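Local coordinates for Lin2004 protein (Listeria innocua, PDB 2HUJ) that is of unknown function but adopts a four-helical bundle fold and represents a novel family of bacterial proteins, at residues L86-M100 with H118-R130. Numbering follows the deposited sequence.
Sequences LGELQLRQACDNVQM and HYQSTKYTLTRVR
The amide of Asn97 meets the imidazole of His118 at the ring edge. OD1 of Asn97 lies near the ring plane, 3.2 Å from CD2 of His118. The two planes stand 78° apart, so the groups cross rather than stack. The selenium of selenomethionine Met100 approaches the same ring obliquely, with SE 3.9 Å from CD2 of His118. ND1 of the same ring is hydrogen-bonded to O of His114, one turn earlier in the helix.

The other branch of the Asn97 amide turns to Thr122. ND2 gives a weak hydrogen bond to OG1 of Thr122. OG1 of Thr122 in turn donates to the backbone O of Ala94 at 2.9 Å, in the carbonyl plane and on a lone pair. With OG1 of Thr122 beside its backbone N (chi1 -63°), CG2 lies anti to that N and comes to 3.6 Å from CG2 of Val98.

Beyond this polar end the contact is apolar. CG2 of Thr125 rests on CB of Ala94 at 4.0 Å and on CD2 of Leu91. Val129 closes the row, its CG2 3.7 Å from CD2 of Leu86, which precedes the helix.

The pair joins helices 88-104 and 112-137 of the four-helix bundle. The short segments run in opposing senses but well inclined, at 137°, and their axes come within 8.8 Å at the closest. Small Ala94 facing Thr122 is consistent with this close approach. The hydroxyl of buried Thr122 spends its proton on the backbone of the facing helix and accepts weakly from Asn97, so its main polar need is met across the interface.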
ATOM      1  N   LEU A  86      11.023  11.541  -6.444  1.00 30.02           N
ATOM      2  CA  LEU A  86      10.079  10.420  -6.565  1.00 27.81           C
ATOM      3  C   LEU A  86       9.786  10.098  -8.009  1.00 29.53           C
ATOM      4  O   LEU A  86       9.523  11.008  -8.814  1.00 29.84           O
ATOM      5  CB  LEU A  86       8.767  10.728  -5.880  1.00 27.71           C
ATOM      6  CG  LEU A  86       7.723   9.617  -5.793  1.00 32.67           C
ATOM      7  CD1 LEU A  86       8.177   8.433  -4.966  1.00 30.52           C
ATOM      8  CD2 LEU A  86       6.485  10.218  -5.172  1.00 33.46           C
ATOM      9  N   GLY A  87       9.874   8.806  -8.318  1.00 27.50           N
ATOM     10  CA  GLY A  87       9.585   8.314  -9.654  1.00 27.12           C
ATOM     11  C   GLY A  87       8.775   7.032  -9.701  1.00 26.51           C
ATOM     12  O   GLY A  87       8.284   6.517  -8.696  1.00 27.95           O
ATOM     13  N   GLU A  88       8.668   6.494 -10.913  1.00 26.57           N
ATOM     14  CA  GLU A  88       7.795   5.372 -11.192  1.00 24.30           C
ATOM     15  C   GLU A  88       8.178   4.086 -10.449  1.00 23.53           C
ATOM     16  O   GLU A  88       7.328   3.424  -9.886  1.00 26.63           O
ATOM     17  CB  GLU A  88       7.817   5.100 -12.704  1.00 25.24           C
ATOM     18  CG  GLU A  88       6.979   3.984 -13.103  1.00 27.53           C
ATOM     19  CD  GLU A  88       6.639   3.924 -14.595  1.00 26.48           C
ATOM     20  OE1 GLU A  88       6.763   4.934 -15.328  1.00 27.41           O
ATOM     21  OE2 GLU A  88       6.262   2.817 -15.003  1.00 29.87           O
ATOM     22  N   LEU A  89       9.454   3.719 -10.505  1.00 24.44           N
ATOM     23  CA  LEU A  89       9.909   2.465  -9.898  1.00 23.86           C
ATOM     24  C   LEU A  89       9.633   2.479  -8.401  1.00 25.15           C
ATOM     25  O   LEU A  89       9.162   1.511  -7.856  1.00 24.99           O
ATOM     26  CB  LEU A  89      11.374   2.177 -10.189  1.00 24.75           C
ATOM     27  CG  LEU A  89      11.858   0.826  -9.638  1.00 22.43           C
ATOM     28  CD1 LEU A  89      11.082  -0.387 -10.163  1.00 29.99           C
ATOM     29  CD2 LEU A  89      13.339   0.672  -9.899  1.00 27.70           C
ATOM     30  N   GLN A  90       9.912   3.584  -7.745  1.00 26.06           N
ATOM     31  CA  GLN A  90       9.661   3.677  -6.298  1.00 26.65           C
ATOM     32  C   GLN A  90       8.203   3.402  -5.965  1.00 27.10           C
ATOM     33  O   GLN A  90       7.873   2.709  -5.009  1.00 27.04           O
ATOM     34  CB  GLN A  90      10.048   5.094  -5.814  1.00 24.35           C
ATOM     35  CG  GLN A  90      11.563   5.362  -5.627  1.00 28.10           C
ATOM     36  CD  GLN A  90      11.922   6.833  -5.708  1.00 31.25           C
ATOM     37  OE1 GLN A  90      11.851   7.461  -6.779  1.00 29.25           O
ATOM     38  NE2 GLN A  90      12.266   7.413  -4.573  1.00 30.76           N
ATOM     39  N   LEU A  91       7.303   3.970  -6.759  1.00 26.10           N
ATOM     40  CA  LEU A  91       5.884   3.768  -6.533  1.00 26.11           C
ATOM     41  C   LEU A  91       5.485   2.342  -6.830  1.00 25.92           C
ATOM     42  O   LEU A  91       4.697   1.759  -6.083  1.00 26.01           O
ATOM     43  CB  LEU A  91       5.070   4.729  -7.388  1.00 27.48           C
ATOM     44  CG  LEU A  91       5.173   6.196  -7.002  1.00 28.79           C
ATOM     45  CD1 LEU A  91       4.317   7.065  -7.911  1.00 29.99           C
ATOM     46  CD2 LEU A  91       4.815   6.357  -5.521  1.00 30.53           C
ATOM     47  N   ARG A  92       6.021   1.752  -7.899  1.00 26.86           N
ATOM     48  CA  ARG A  92       5.687   0.366  -8.214  1.00 27.22           C
ATOM     49  C   ARG A  92       6.163  -0.594  -7.124  1.00 26.87           C
ATOM     50  O   ARG A  92       5.458  -1.550  -6.781  1.00 26.15           O
ATOM     51  CB  ARG A  92       6.247  -0.043  -9.572  1.00 27.91           C
ATOM     52  CG  ARG A  92       5.562   0.620 -10.763  1.00 27.13           C
ATOM     53  CD  ARG A  92       6.025   0.087 -12.070  1.00 30.20           C
ATOM     54  NE  ARG A  92       5.413   0.760 -13.219  1.00 29.53           N
ATOM     55  CZ  ARG A  92       4.176   0.578 -13.652  1.00 36.49           C
ATOM     56  NH1 ARG A  92       3.369  -0.267 -13.049  1.00 35.46           N
ATOM     57  NH2 ARG A  92       3.738   1.280 -14.697  1.00 35.29           N
ATOM     58  N   GLN A  93       7.342  -0.331  -6.578  1.00 25.93           N
ATOM     59  CA  GLN A  93       7.893  -1.170  -5.520  1.00 27.70           C
ATOM     60  C   GLN A  93       7.074  -1.052  -4.246  1.00 26.81           C
ATOM     61  O   GLN A  93       6.821  -2.075  -3.582  1.00 26.04           O
ATOM     62  CB  GLN A  93       9.398  -0.914  -5.300  1.00 27.02           C
ATOM     63  CG  GLN A  93      10.219  -1.355  -6.469  1.00 29.47           C
ATOM     64  CD  GLN A  93      11.662  -1.073  -6.272  1.00 37.79           C
ATOM     65  OE1 GLN A  93      12.026  -0.069  -5.696  1.00 38.54           O
ATOM     66  NE2 GLN A  93      12.486  -1.922  -6.769  1.00 30.42           N
ATOM     67  N   ALA A  94       6.610   0.152  -3.930  1.00 26.41           N
ATOM     68  CA  ALA A  94       5.727   0.368  -2.784  1.00 27.51           C
ATOM     69  C   ALA A  94       4.476  -0.504  -2.914  1.00 29.21           C
ATOM     70  O   ALA A  94       4.047  -1.170  -1.937  1.00 30.85           O
ATOM     71  CB  ALA A  94       5.364   1.839  -2.643  1.00 28.91           C
ATOM     72  N   CYS A  95       3.933  -0.578  -4.130  1.00 27.54           N
ATOM     73  CA  CYS A  95       2.763  -1.416  -4.433  1.00 27.71           C
ATOM     74  C   CYS A  95       3.057  -2.918  -4.400  1.00 29.05           C
ATOM     75  O   CYS A  95       2.277  -3.701  -3.872  1.00 28.50           O
ATOM     76  CB  CYS A  95       2.170  -1.019  -5.790  1.00 30.35           C
ATOM     77  SG  CYS A  95       1.385   0.637  -5.711  1.00 31.80           S
ATOM     78  N   ASP A  96       4.190  -3.317  -4.968  1.00 26.47           N
ATOM     79  CA  ASP A  96       4.627  -4.715  -4.895  1.00 27.25           C
ATOM     80  C   ASP A  96       4.664  -5.162  -3.449  1.00 26.95           C
ATOM     81  O   ASP A  96       4.226  -6.293  -3.114  1.00 25.49           O
ATOM     82  CB  ASP A  96       6.014  -4.915  -5.482  1.00 25.98           C
ATOM     83  CG  ASP A  96       6.077  -4.747  -6.980  1.00 32.50           C
ATOM     84  OD1 ASP A  96       5.031  -4.836  -7.672  1.00 34.24           O
ATOM     85  OD2 ASP A  96       7.216  -4.524  -7.468  1.00 32.07           O
ATOM     86  N   ASN A  97       5.179  -4.296  -2.573  1.00 25.75           N
ATOM     87  CA  ASN A  97       5.293  -4.639  -1.146  1.00 27.31           C
ATOM     88  C   ASN A  97       3.948  -4.962  -0.529  1.00 27.72           C
ATOM     89  O   ASN A  97       3.835  -5.828   0.328  1.00 27.49           O
ATOM     90  CB  ASN A  97       5.898  -3.480  -0.340  1.00 28.44           C
ATOM     91  CG  ASN A  97       7.340  -3.172  -0.715  1.00 26.39           C
ATOM     92  OD1 ASN A  97       8.020  -3.994  -1.315  1.00 26.85           O
ATOM     93  ND2 ASN A  97       7.802  -1.967  -0.386  1.00 27.30           N
ATOM     94  N   VAL A  98       2.935  -4.184  -0.901  1.00 27.11           N
ATOM     95  CA  VAL A  98       1.596  -4.385  -0.363  1.00 26.14           C
ATOM     96  C   VAL A  98       1.056  -5.751  -0.770  1.00 27.60           C
ATOM     97  O   VAL A  98       0.429  -6.433   0.030  1.00 29.75           O
ATOM     98  CB  VAL A  98       0.657  -3.297  -0.839  1.00 25.10           C
ATOM     99  CG1 VAL A  98      -0.777  -3.564  -0.364  1.00 27.84           C
ATOM    100  CG2 VAL A  98       1.102  -1.927  -0.295  1.00 28.64           C
ATOM    101  N   GLN A  99       1.319  -6.180  -2.002  1.00 29.07           N
ATOM    102  CA  GLN A  99       0.844  -7.492  -2.422  1.00 30.35           C
ATOM    103  C   GLN A  99       1.595  -8.602  -1.664  1.00 29.32           C
ATOM    104  O   GLN A  99       0.974  -9.560  -1.176  1.00 29.58           O
ATOM    105  CB  GLN A  99       0.963  -7.691  -3.931  1.00 30.80           C
ATOM    106  CG  GLN A  99       0.593  -9.132  -4.358  1.00 37.34           C
ATOM    107  CD  GLN A  99       0.268  -9.264  -5.830  1.00 36.15           C
ATOM    108  OE1 GLN A  99      -0.582  -8.539  -6.347  1.00 44.64           O
ATOM    109  NE2 GLN A  99       0.973 -10.169  -6.525  1.00 34.03           N
HETATM  110  N   MSE A 100       2.921  -8.484  -1.554  1.00 28.56           N
HETATM  111  CA  MSE A 100       3.723  -9.480  -0.855  1.00 28.36           C
HETATM  112  C   MSE A 100       3.305  -9.650   0.608  1.00 29.30           C
HETATM  113  O   MSE A 100       3.175 -10.784   1.109  1.00 29.27           O
HETATM  114  CB  MSE A 100       5.200  -9.111  -0.873  1.00 33.05           C
HETATM  115  CG  MSE A 100       5.856  -9.214  -2.181  1.00 36.32           C
HETATM  116 SE   MSE A 100       7.701  -8.409  -1.822  0.75 41.25          SE
HETATM  117  CE  MSE A 100       7.541  -7.252  -2.792  1.00 31.93           C
ATOM    118  N   HIS A 118       9.283  -4.094   4.744  1.00 23.62           N
ATOM    119  CA  HIS A 118       8.304  -3.920   3.641  1.00 26.30           C
ATOM    120  C   HIS A 118       7.147  -3.040   4.024  1.00 27.35           C
ATOM    121  O   HIS A 118       6.730  -2.157   3.243  1.00 28.40           O
ATOM    122  CB  HIS A 118       7.867  -5.265   3.144  1.00 25.63           C
ATOM    123  CG  HIS A 118       8.906  -5.921   2.300  1.00 27.29           C
ATOM    124  ND1 HIS A 118      10.068  -6.442   2.840  1.00 30.13           N
ATOM    125  CD2 HIS A 118       9.053  -5.985   0.949  1.00 29.72           C
ATOM    126  CE1 HIS A 118      10.844  -6.888   1.859  1.00 34.35           C
ATOM    127  NE2 HIS A 118      10.252  -6.625   0.703  1.00 30.32           N
ATOM    128  N   TYR A 119       6.597  -3.286   5.207  1.00 25.55           N
ATOM    129  CA  TYR A 119       5.500  -2.454   5.717  1.00 25.04           C
ATOM    130  C   TYR A 119       5.941  -0.992   5.821  1.00 25.63           C
ATOM    131  O   TYR A 119       5.240  -0.074   5.372  1.00 25.57           O
ATOM    132  CB  TYR A 119       5.044  -2.979   7.101  1.00 26.22           C
ATOM    133  CG  TYR A 119       4.273  -1.968   7.955  1.00 25.08           C
ATOM    134  CD1 TYR A 119       2.992  -1.540   7.592  1.00 25.92           C
ATOM    135  CD2 TYR A 119       4.805  -1.487   9.134  1.00 28.65           C
ATOM    136  CE1 TYR A 119       2.290  -0.638   8.389  1.00 27.48           C
ATOM    137  CE2 TYR A 119       4.120  -0.588   9.918  1.00 29.94           C
ATOM    138  CZ  TYR A 119       2.863  -0.155   9.526  1.00 28.59           C
ATOM    139  OH  TYR A 119       2.216   0.745  10.334  1.00 28.41           O
ATOM    140  N   GLN A 120       7.099  -0.755   6.422  1.00 24.67           N
ATOM    141  CA  GLN A 120       7.542   0.629   6.656  1.00 23.12           C
ATOM    142  C   GLN A 120       7.919   1.346   5.368  1.00 25.25           C
ATOM    143  O   GLN A 120       7.626   2.540   5.209  1.00 24.93           O
ATOM    144  CB  GLN A 120       8.711   0.659   7.637  1.00 24.17           C
ATOM    145  CG  GLN A 120       8.260   0.315   9.042  1.00 23.26           C
ATOM    146  CD  GLN A 120       9.283   0.538  10.134  1.00 27.20           C
ATOM    147  OE1 GLN A 120      10.483   0.238   9.985  1.00 29.70           O
ATOM    148  NE2 GLN A 120       8.795   1.005  11.293  1.00 26.24           N
ATOM    149  N   SER A 121       8.555   0.633   4.442  1.00 23.68           N
ATOM    150  CA  SER A 121       8.957   1.232   3.172  1.00 22.71           C
ATOM    151  C   SER A 121       7.721   1.787   2.450  1.00 24.50           C
ATOM    152  O   SER A 121       7.709   2.927   1.989  1.00 25.86           O
ATOM    153  CB  SER A 121       9.673   0.202   2.291  1.00 24.98           C
ATOM    154  OG  SER A 121       9.977   0.753   1.023  1.00 26.75           O
ATOM    155  N   THR A 122       6.680   0.973   2.333  1.00 24.70           N
ATOM    156  CA  THR A 122       5.432   1.435   1.749  1.00 25.35           C
ATOM    157  C   THR A 122       4.824   2.604   2.473  1.00 27.61           C
ATOM    158  O   THR A 122       4.391   3.587   1.849  1.00 24.33           O
ATOM    159  CB  THR A 122       4.419   0.278   1.678  1.00 27.54           C
ATOM    160  OG1 THR A 122       4.952  -0.731   0.809  1.00 29.04           O
ATOM    161  CG2 THR A 122       3.112   0.766   1.111  1.00 27.12           C
ATOM    162  N   LYS A 123       4.803   2.518   3.795  1.00 26.05           N
ATOM    163  CA  LYS A 123       4.229   3.572   4.590  1.00 26.39           C
ATOM    164  C   LYS A 123       4.958   4.891   4.351  1.00 24.81           C
ATOM    165  O   LYS A 123       4.322   5.922   4.187  1.00 23.85           O
ATOM    166  CB  LYS A 123       4.251   3.199   6.078  1.00 26.18           C
ATOM    167  CG  LYS A 123       3.626   4.271   6.997  1.00 27.21           C
ATOM    168  CD  LYS A 123       3.274   3.764   8.424  1.00 31.53           C
ATOM    169  CE  LYS A 123       4.461   3.267   9.215  1.00 39.96           C
ATOM    170  NZ  LYS A 123       4.099   2.927  10.664  1.00 37.44           N
ATOM    171  N   TYR A 124       6.277   4.842   4.311  1.00 24.44           N
ATOM    172  CA  TYR A 124       7.119   6.022   4.043  1.00 24.09           C
ATOM    173  C   TYR A 124       6.834   6.656   2.696  1.00 25.35           C
ATOM    174  O   TYR A 124       6.553   7.853   2.604  1.00 26.62           O
ATOM    175  CB  TYR A 124       8.604   5.705   4.240  1.00 28.03           C
ATOM    176  CG  TYR A 124       8.974   5.274   5.651  1.00 28.94           C
ATOM    177  CD1 TYR A 124       8.155   5.586   6.767  1.00 31.29           C
ATOM    178  CD2 TYR A 124      10.122   4.546   5.887  1.00 23.10           C
ATOM    179  CE1 TYR A 124       8.482   5.145   8.057  1.00 33.97           C
ATOM    180  CE2 TYR A 124      10.477   4.133   7.169  1.00 26.66           C
ATOM    181  CZ  TYR A 124       9.656   4.429   8.249  1.00 31.23           C
ATOM    182  OH  TYR A 124      10.061   3.984   9.485  1.00 33.71           O
ATOM    183  N   THR A 125       6.831   5.851   1.663  1.00 23.01           N
ATOM    184  CA  THR A 125       6.628   6.345   0.303  1.00 26.40           C
ATOM    185  C   THR A 125       5.233   6.945   0.142  1.00 25.92           C
ATOM    186  O   THR A 125       5.070   8.027  -0.428  1.00 26.12           O
ATOM    187  CB  THR A 125       6.848   5.212  -0.695  1.00 27.41           C
ATOM    188  OG1 THR A 125       8.214   4.750  -0.605  1.00 30.00           O
ATOM    189  CG2 THR A 125       6.534   5.663  -2.139  1.00 27.46           C
ATOM    190  N   LEU A 126       4.218   6.238   0.630  1.00 24.48           N
ATOM    191  CA  LEU A 126       2.837   6.679   0.402  1.00 24.40           C
ATOM    192  C   LEU A 126       2.475   7.851   1.302  1.00 23.68           C
ATOM    193  O   LEU A 126       1.661   8.720   0.915  1.00 26.25           O
ATOM    194  CB  LEU A 126       1.853   5.509   0.608  1.00 24.39           C
ATOM    195  CG  LEU A 126       1.988   4.359  -0.385  1.00 26.31           C
ATOM    196  CD1 LEU A 126       0.956   3.323  -0.108  1.00 27.93           C
ATOM    197  CD2 LEU A 126       1.947   4.808  -1.817  1.00 27.58           C
ATOM    198  N   THR A 127       3.042   7.905   2.508  1.00 24.83           N
ATOM    199  CA  THR A 127       2.795   9.074   3.354  1.00 25.70           C
ATOM    200  C   THR A 127       3.431  10.322   2.717  1.00 25.75           C
ATOM    201  O   THR A 127       2.872  11.404   2.799  1.00 28.26           O
ATOM    202  CB  THR A 127       3.227   8.893   4.826  1.00 26.89           C
ATOM    203  OG1 THR A 127       4.627   8.614   4.909  1.00 35.83           O
ATOM    204  CG2 THR A 127       2.472   7.811   5.491  1.00 26.51           C
ATOM    205  N   ARG A 128       4.569  10.156   2.042  1.00 26.49           N
ATOM    206  CA  ARG A 128       5.216  11.284   1.374  1.00 30.05           C
ATOM    207  C   ARG A 128       4.272  11.809   0.277  1.00 29.13           C
ATOM    208  O   ARG A 128       4.082  13.018   0.152  1.00 27.26           O
ATOM    209  CB  ARG A 128       6.589  10.903   0.839  1.00 28.54           C
ATOM    210  CG  ARG A 128       7.242  11.950  -0.078  1.00 38.04           C
ATOM    211  CD  ARG A 128       8.744  11.671  -0.277  1.00 38.82           C
ATOM    212  NE  ARG A 128       9.538  12.033   0.895  1.00 54.45           N
ATOM    213  N   VAL A 129       3.652  10.892  -0.474  1.00 25.08           N
ATOM    214  CA  VAL A 129       2.715  11.247  -1.536  1.00 26.70           C
ATOM    215  C   VAL A 129       1.467  11.942  -0.944  1.00 25.23           C
ATOM    216  O   VAL A 129       1.048  12.995  -1.398  1.00 27.36           O
ATOM    217  CB  VAL A 129       2.273  10.009  -2.343  1.00 26.60           C
ATOM    218  CG1 VAL A 129       1.146  10.354  -3.309  1.00 26.25           C
ATOM    219  CG2 VAL A 129       3.442   9.417  -3.133  1.00 29.11           C
ATOM    220  N   ARG A 130       0.907  11.340   0.091  1.00 25.49           N
ATOM    221  CA  ARG A 130      -0.253  11.888   0.756  1.00 26.96           C
ATOM    222  C   ARG A 130       0.004  13.300   1.253  1.00 28.46           C
ATOM    223  O   ARG A 130      -0.796  14.218   1.023  1.00 29.34           O
ATOM    224  CB  ARG A 130      -0.621  11.028   1.930  1.00 27.67           C
ATOM    225  CG  ARG A 130      -1.888  11.485   2.658  1.00 31.67           C
ATOM    226  CD  ARG A 130      -2.007  10.764   3.992  1.00 36.53           C
ATOM    227  NE  ARG A 130      -0.956  11.205   4.900  1.00 35.32           N
ATOM    228  CZ  ARG A 130      -0.652  10.628   6.060  1.00 43.45           C
ATOM    229  NH1 ARG A 130      -1.306   9.549   6.471  1.00 45.39           N
ATOM    230  NH2 ARG A 130       0.325  11.129   6.813  1.00 43.76           N
TER